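Local atomic coordinates of Rho guanyl nucleotide exchange factor (Rom2), putative (Aspergillus fumigatus Af293, PDB entry 5O51), a protein that probably acts as a guanine-nucleotide exchange factor for Rho-type GTPases, represented here by its CNH domain, a beta-propeller of the WD-40 type. Residues V228-F240 with N243-G255. Sequence-based numbering, arbitrary orientation.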
# COMPACT_ATOMS: atom_id res chain seq x y z
N VAL A 228 -7.68 17.56 0.44
CA VAL A 228 -7.66 16.37 1.28
C VAL A 228 -6.73 15.31 0.71
O VAL A 228 -6.32 15.30 -0.49
CB VAL A 228 -9.08 15.77 1.48
CG1 VAL A 228 -9.97 16.71 2.28
CG2 VAL A 228 -9.76 15.44 0.17
N LYS A 229 -6.39 14.37 1.58
CA LYS A 229 -5.62 13.24 1.12
C LYS A 229 -6.39 12.00 1.50
O LYS A 229 -6.36 11.61 2.67
CB LYS A 229 -4.24 13.23 1.72
CG LYS A 229 -3.48 14.53 1.63
CD LYS A 229 -2.02 14.27 2.02
CE LYS A 229 -1.26 15.56 2.28
NZ LYS A 229 -1.20 16.39 1.04
N PRO A 230 -7.12 11.43 0.52
CA PRO A 230 -7.80 10.18 0.72
C PRO A 230 -6.77 9.07 0.55
O PRO A 230 -6.09 9.01 -0.49
CB PRO A 230 -8.82 10.12 -0.42
CG PRO A 230 -8.74 11.45 -1.10
CD PRO A 230 -7.36 11.93 -0.85
N ILE A 231 -6.68 8.21 1.54
CA ILE A 231 -5.58 7.23 1.61
C ILE A 231 -6.10 5.81 1.46
O ILE A 231 -5.47 5.04 0.78
CB ILE A 231 -4.86 7.36 2.95
CG1 ILE A 231 -4.37 8.81 3.21
CG2 ILE A 231 -3.80 6.31 3.06
CD1 ILE A 231 -3.42 9.37 2.20
N HIS A 232 -7.18 5.44 2.12
CA HIS A 232 -7.52 4.02 2.20
C HIS A 232 -9.01 3.81 2.41
O HIS A 232 -9.63 4.54 3.22
CB HIS A 232 -6.71 3.34 3.33
CG HIS A 232 -7.04 1.91 3.57
ND1 HIS A 232 -6.68 0.90 2.70
CD2 HIS A 232 -7.72 1.30 4.58
CE1 HIS A 232 -7.11 -0.25 3.15
NE2 HIS A 232 -7.76 -0.04 4.29
N ILE A 233 -9.51 2.75 1.78
CA ILE A 233 -10.92 2.37 1.81
C ILE A 233 -11.04 0.92 2.20
O ILE A 233 -10.34 0.08 1.65
CB ILE A 233 -11.59 2.40 0.43
CG1 ILE A 233 -11.45 3.73 -0.21
CG2 ILE A 233 -13.09 2.07 0.56
CD1 ILE A 233 -11.85 3.70 -1.67
N GLU A 234 -11.96 0.62 3.10
CA GLU A 234 -12.13 -0.74 3.58
C GLU A 234 -13.61 -1.10 3.67
O GLU A 234 -14.41 -0.36 4.26
CB GLU A 234 -11.50 -0.84 4.96
CG GLU A 234 -11.47 -2.24 5.53
CD GLU A 234 -10.11 -2.95 5.56
OE1 GLU A 234 -9.04 -2.45 5.08
OE2 GLU A 234 -10.15 -4.07 6.11
N ARG A 235 -13.98 -2.25 3.13
CA ARG A 235 -15.36 -2.76 3.19
C ARG A 235 -15.61 -3.37 4.56
O ARG A 235 -14.79 -4.10 5.07
CB ARG A 235 -15.53 -3.79 2.09
CG ARG A 235 -16.92 -4.38 1.95
CD ARG A 235 -17.21 -4.83 0.51
NE ARG A 235 -18.62 -5.13 0.27
CZ ARG A 235 -19.62 -4.23 0.31
NH1 ARG A 235 -19.42 -2.95 0.61
NH2 ARG A 235 -20.87 -4.63 0.07
N MET A 236 -16.73 -3.04 5.20
CA MET A 236 -17.17 -3.82 6.40
C MET A 236 -18.70 -4.03 6.37
O MET A 236 -19.46 -3.08 6.53
CB MET A 236 -16.76 -3.11 7.70
CG MET A 236 -15.37 -2.49 7.67
SD MET A 236 -14.91 -1.74 9.24
CE MET A 236 -14.89 -3.15 10.37
N ASN A 237 -19.14 -5.27 6.13
CA ASN A 237 -20.57 -5.55 5.85
C ASN A 237 -20.91 -4.83 4.55
O ASN A 237 -20.09 -4.82 3.62
CB ASN A 237 -21.48 -5.06 7.01
CG ASN A 237 -20.90 -5.36 8.37
OD1 ASN A 237 -20.88 -4.48 9.26
ND2 ASN A 237 -20.41 -6.60 8.54
N GLY A 238 -22.07 -4.18 4.48
CA GLY A 238 -22.32 -3.22 3.39
C GLY A 238 -22.05 -1.75 3.69
O GLY A 238 -22.68 -0.90 3.07
N GLU A 239 -21.17 -1.46 4.66
CA GLU A 239 -20.64 -0.09 4.87
C GLU A 239 -19.16 -0.05 4.41
O GLU A 239 -18.47 -1.06 4.49
CB GLU A 239 -20.73 0.33 6.36
CG GLU A 239 -22.06 0.10 7.08
CD GLU A 239 -21.98 0.30 8.62
OE1 GLU A 239 -20.94 0.02 9.28
OE2 GLU A 239 -23.01 0.74 9.18
N PHE A 240 -18.67 1.11 3.98
CA PHE A 240 -17.23 1.34 3.77
C PHE A 240 -16.65 2.27 4.82
O PHE A 240 -17.25 3.31 5.11
CB PHE A 240 -17.04 1.98 2.44
CG PHE A 240 -17.50 1.14 1.30
CD1 PHE A 240 -18.85 1.07 0.96
CD2 PHE A 240 -16.59 0.42 0.54
CE1 PHE A 240 -19.29 0.30 -0.12
CE2 PHE A 240 -17.01 -0.34 -0.55
CZ PHE A 240 -18.35 -0.41 -0.88
N ASN A 243 -10.79 6.40 5.00
CA ASN A 243 -9.64 6.87 5.79
C ASN A 243 -8.84 7.91 4.99
O ASN A 243 -8.31 7.64 3.89
CB ASN A 243 -8.70 5.73 6.23
CG ASN A 243 -9.40 4.65 7.05
OD1 ASN A 243 -9.71 4.80 8.23
ND2 ASN A 243 -9.63 3.52 6.41
N TYR A 244 -8.83 9.12 5.51
CA TYR A 244 -8.06 10.23 4.95
C TYR A 244 -7.02 10.71 6.00
O TYR A 244 -7.11 10.35 7.21
CB TYR A 244 -8.96 11.39 4.61
CG TYR A 244 -10.27 11.20 3.79
CD1 TYR A 244 -11.30 10.47 4.28
CD2 TYR A 244 -10.46 11.89 2.60
CE1 TYR A 244 -12.48 10.34 3.58
CE2 TYR A 244 -11.64 11.77 1.87
CZ TYR A 244 -12.67 11.01 2.39
OH TYR A 244 -13.91 10.85 1.76
N SER A 245 -6.04 11.52 5.58
CA SER A 245 -5.01 11.96 6.50
C SER A 245 -5.63 12.72 7.67
O SER A 245 -5.07 12.71 8.75
CB SER A 245 -3.92 12.81 5.83
OG SER A 245 -4.50 14.03 5.32
N ASP A 246 -6.79 13.35 7.51
CA ASP A 246 -7.35 14.16 8.59
C ASP A 246 -8.40 13.47 9.45
O ASP A 246 -8.58 13.83 10.62
CB ASP A 246 -7.89 15.49 8.04
CG ASP A 246 -6.76 16.46 7.61
OD1 ASP A 246 -5.71 16.56 8.28
OD2 ASP A 246 -6.92 17.08 6.56
N PHE A 247 -9.09 12.49 8.89
CA PHE A 247 -10.22 11.92 9.56
C PHE A 247 -10.60 10.60 8.98
O PHE A 247 -10.23 10.29 7.88
CB PHE A 247 -11.44 12.87 9.53
CG PHE A 247 -11.54 13.71 8.27
CD1 PHE A 247 -11.80 13.13 7.05
CD2 PHE A 247 -11.45 15.11 8.35
CE1 PHE A 247 -11.86 13.92 5.89
CE2 PHE A 247 -11.55 15.91 7.23
CZ PHE A 247 -11.74 15.32 5.99
N SER A 248 -11.37 9.84 9.77
CA SER A 248 -11.99 8.62 9.30
C SER A 248 -13.46 8.63 9.61
O SER A 248 -13.85 9.12 10.67
CB SER A 248 -11.30 7.36 9.86
OG SER A 248 -10.04 7.20 9.24
N PHE A 249 -14.26 8.04 8.69
CA PHE A 249 -15.67 7.81 8.98
C PHE A 249 -16.30 6.75 8.05
O PHE A 249 -15.71 6.30 7.05
CB PHE A 249 -16.41 9.14 8.85
CG PHE A 249 -16.30 9.74 7.49
CD1 PHE A 249 -15.23 10.53 7.17
CD2 PHE A 249 -17.22 9.40 6.51
CE1 PHE A 249 -15.08 11.02 5.88
CE2 PHE A 249 -17.10 9.90 5.25
CZ PHE A 249 -16.04 10.73 4.93
N PHE A 250 -17.53 6.37 8.38
CA PHE A 250 -18.24 5.33 7.57
C PHE A 250 -19.22 5.90 6.53
O PHE A 250 -19.93 6.91 6.80
CB PHE A 250 -19.02 4.43 8.50
CG PHE A 250 -18.21 3.57 9.35
CD1 PHE A 250 -17.75 2.35 8.87
CD2 PHE A 250 -17.97 3.91 10.68
CE1 PHE A 250 -16.97 1.54 9.67
CE2 PHE A 250 -17.23 3.09 11.48
CZ PHE A 250 -16.72 1.91 10.98
N VAL A 251 -19.35 5.25 5.38
CA VAL A 251 -20.49 5.51 4.43
C VAL A 251 -21.21 4.22 4.05
O VAL A 251 -20.70 3.11 4.35
CB VAL A 251 -20.14 6.27 3.15
CG1 VAL A 251 -19.51 7.61 3.46
CG2 VAL A 251 -19.30 5.46 2.20
N ASN A 252 -22.39 4.37 3.41
CA ASN A 252 -23.21 3.21 2.97
C ASN A 252 -23.07 2.63 1.55
O ASN A 252 -23.51 1.49 1.33
CB ASN A 252 -24.72 3.46 3.22
CG ASN A 252 -25.32 4.52 2.30
OD1 ASN A 252 -24.70 5.01 1.32
ND2 ASN A 252 -26.52 4.94 2.65
N ARG A 253 -22.50 3.37 0.59
CA ARG A 253 -22.59 2.98 -0.86
C ARG A 253 -23.77 3.72 -1.44
O ARG A 253 -24.87 3.56 -0.98
CB ARG A 253 -22.61 1.45 -1.16
CG ARG A 253 -23.67 0.90 -2.10
CD ARG A 253 -25.06 0.80 -1.47
NE ARG A 253 -25.63 -0.55 -1.41
CZ ARG A 253 -26.40 -1.13 -2.35
NH1 ARG A 253 -26.72 -0.52 -3.49
NH2 ARG A 253 -26.86 -2.36 -2.14
N ASN A 254 -23.50 4.52 -2.47
CA ASN A 254 -24.17 5.81 -2.69
C ASN A 254 -23.53 6.87 -1.80
O ASN A 254 -24.02 8.00 -1.74
CB ASN A 254 -25.69 5.79 -2.44
CG ASN A 254 -26.41 4.75 -3.30
OD1 ASN A 254 -26.25 4.72 -4.53
ND2 ASN A 254 -27.22 3.90 -2.65
N GLY A 255 -22.44 6.53 -1.13
CA GLY A 255 -21.67 7.46 -0.30
C GLY A 255 -22.46 8.36 0.58
O GLY A 255 -22.24 9.59 0.60
O HOH W 1 -7.02 14.70 4.41
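P230 meets the Y244 ring obliquely, its CA 3.7 Å from Y244 CD2 and its CB and CG close to CD2 and CE2. V228 fits against two rings, CB touching Y244 and CG1 the end of F247, whose CE1 lies over one face of the Y244 ring. Just past this non-hydrogen-bonded pair the strand swells into a classic beta bulge: N243 O takes two in-plane hydrogen bonds, from I231 N (2.9 Å) and H232 N (3.0 Å). An anti chi1 (176°) swings the H232 ring alongside the N243 amide, the planes 18° apart, with ND2 3.5 Å from H232 CD2 at the ring edge. N243 OD1 accepts from S248 OG (2.6 Å), while ND2 bonds weakly to H232 O. The neighbouring ring atom NE2 gives an in-plane hydrogen bond to E234 OE1 (2.8 Å), fixing the ring's rotation. Beyond the type II' turn 236-239, F240 and V251 exchange backbone hydrogen bonds, F240 CB meets V251 CG2, and the F240 ring edge meets R253 CB. Extended chi2 (-177°) carries M236 SD to the F250 ring edge, 3.9 Å from CE1, a Met-aromatic contact. R259 serves both E239, by a salt bridge, and F250, by cation-pi. Strands 230-236, 239-244, 247-251 and 264-265 form one antiparallel propeller blade; P230 and F240 touch strand 180-186 of one neighbouring blade, N243 and M236 strand 272-276 of the other.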